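Local coordinates for response regulator receiver protein (Pseudoalteromonas atlantica T6c, PDB 3KTO) that is probably a CheY-like receiver domain of a response regulator, with a likely part in two-component signalling, at residues Tyr10-Gln15 with Ile52-Glu57. Residues are numbered along the deposited sequence; the frame is centred on the assembly and turned at random.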
# COMPACT_ATOMS: atom_id res chain seq x y z
N TYR A 10 22.43 4.76 2.38
CA TYR A 10 21.58 3.95 3.23
C TYR A 10 20.11 4.15 2.90
O TYR A 10 19.64 5.29 2.84
CB TYR A 10 21.81 4.30 4.71
CG TYR A 10 23.21 4.05 5.21
CD1 TYR A 10 23.79 2.79 5.11
CD2 TYR A 10 23.95 5.07 5.80
CE1 TYR A 10 25.08 2.54 5.59
CE2 TYR A 10 25.24 4.84 6.28
CZ TYR A 10 25.80 3.57 6.17
OH TYR A 10 27.07 3.34 6.65
N LEU A 11 19.40 3.05 2.70
CA LEU A 11 17.97 3.09 2.43
C LEU A 11 17.23 2.49 3.63
O LEU A 11 17.48 1.36 4.02
CB LEU A 11 17.63 2.30 1.16
CG LEU A 11 16.13 2.07 0.87
CD1 LEU A 11 15.39 3.40 0.79
CD2 LEU A 11 15.97 1.31 -0.43
N VAL A 12 16.35 3.28 4.24
CA VAL A 12 15.56 2.81 5.37
C VAL A 12 14.10 2.83 4.91
O VAL A 12 13.52 3.89 4.68
CB VAL A 12 15.75 3.72 6.60
CG1 VAL A 12 15.15 3.08 7.83
CG2 VAL A 12 17.23 3.99 6.83
N ASP A 13 13.53 1.64 4.76
CA ASP A 13 12.16 1.49 4.28
C ASP A 13 11.69 0.12 4.75
O ASP A 13 12.36 -0.88 4.51
CB ASP A 13 12.18 1.56 2.74
CG ASP A 13 10.79 1.57 2.13
OD1 ASP A 13 9.88 0.91 2.68
OD2 ASP A 13 10.61 2.22 1.08
N HIS A 14 10.53 0.07 5.40
CA HIS A 14 9.98 -1.19 5.91
C HIS A 14 9.33 -2.06 4.83
O HIS A 14 8.95 -3.20 5.09
CB HIS A 14 8.95 -0.91 6.99
CG HIS A 14 7.77 -0.14 6.50
ND1 HIS A 14 7.85 1.18 6.11
CD2 HIS A 14 6.49 -0.52 6.28
CE1 HIS A 14 6.67 1.58 5.67
NE2 HIS A 14 5.83 0.57 5.76
N GLN A 15 9.19 -1.52 3.62
CA GLN A 15 8.59 -2.28 2.54
C GLN A 15 9.63 -3.11 1.79
O GLN A 15 10.50 -2.56 1.11
CB GLN A 15 7.88 -1.34 1.57
CG GLN A 15 6.56 -0.79 2.10
CD GLN A 15 5.52 -1.89 2.31
OE1 GLN A 15 5.33 -2.76 1.46
NE2 GLN A 15 4.82 -1.83 3.44
N ILE A 52 27.53 8.62 1.66
CA ILE A 52 27.39 9.95 1.10
C ILE A 52 25.94 10.45 1.13
O ILE A 52 25.70 11.64 0.99
CB ILE A 52 27.89 9.99 -0.37
CG1 ILE A 52 27.04 9.05 -1.23
CG2 ILE A 52 29.35 9.57 -0.42
CD1 ILE A 52 27.29 9.17 -2.71
N GLY A 53 24.99 9.54 1.32
CA GLY A 53 23.59 9.95 1.36
C GLY A 53 22.64 8.94 1.98
O GLY A 53 23.05 7.85 2.38
N MSE A 54 21.36 9.31 2.05
CA MSE A 54 20.34 8.44 2.60
C MSE A 54 18.99 8.61 1.89
O MSE A 54 18.70 9.65 1.32
CB MSE A 54 20.14 8.71 4.10
CG MSE A 54 21.29 8.23 5.01
SE MSE A 54 20.87 8.31 6.91
CE MSE A 54 19.36 7.18 6.89
N ILE A 55 18.19 7.55 1.94
CA ILE A 55 16.85 7.54 1.36
C ILE A 55 16.01 6.96 2.49
O ILE A 55 16.32 5.87 3.01
CB ILE A 55 16.75 6.65 0.13
CG1 ILE A 55 17.71 7.17 -0.95
CG2 ILE A 55 15.30 6.63 -0.38
CD1 ILE A 55 17.64 6.41 -2.27
N ILE A 56 14.98 7.69 2.89
CA ILE A 56 14.16 7.25 4.01
C ILE A 56 12.66 7.38 3.72
O ILE A 56 12.20 8.40 3.21
CB ILE A 56 14.49 8.09 5.27
CG1 ILE A 56 16.00 8.06 5.55
CG2 ILE A 56 13.72 7.56 6.47
CD1 ILE A 56 16.41 8.93 6.76
N GLU A 57 11.93 6.31 4.05
CA GLU A 57 10.48 6.27 3.89
C GLU A 57 9.98 7.11 5.06
O GLU A 57 10.37 6.89 6.21
CB GLU A 57 9.99 4.81 4.00
CG GLU A 57 8.54 4.62 4.49
CD GLU A 57 7.49 5.25 3.58
OE1 GLU A 57 7.44 4.90 2.38
OE2 GLU A 57 6.72 6.09 4.08
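Asp13 holds CG anti to its backbone N (chi1 -174°), and Glu57 does likewise before bending at chi2 (61°). The two chains cross obliquely, so Asp13 CG lies 3.8 Å from Glu57 CB. Asp13 OD2 and Glu57 OE1 stand 4.3 Å apart, and Lys109 NZ salt-bridges each, probably offsetting their repulsion. Glu57 OE2 accepts a hydrogen bond from His59 N. Asp13 OD1 accepts from Gln15 N at 2.7 Å, an Asx turn just before helix 16-26. An alanine at Asp13 would probably loosen this turn and leave Lys109 with one acid fewer. The His14 ring edge meets Glu57 CG.

Behind this acidic end, strands 8-12 and 51-57 pair in parallel through four backbone hydrogen bonds. Val12 N reaches Ile55 O at 2.9 Å, nearly along the C=O axis. Leu11 CD1 presses tightly on Ile55 CG2 at 3.4 Å. On the other face, the selenomethionine Met54 bends at chi3, bringing CE to 3.8 Å from Val12 CG2.

The strand ends sit where receivers have their active-site pocket; Glu57 takes the usual phosphoacceptor position, so the site is probably atypical. Helix 16-26 covers the Leu11 and Ile55 face, while strands 32-36 and 83-87 flank the pair.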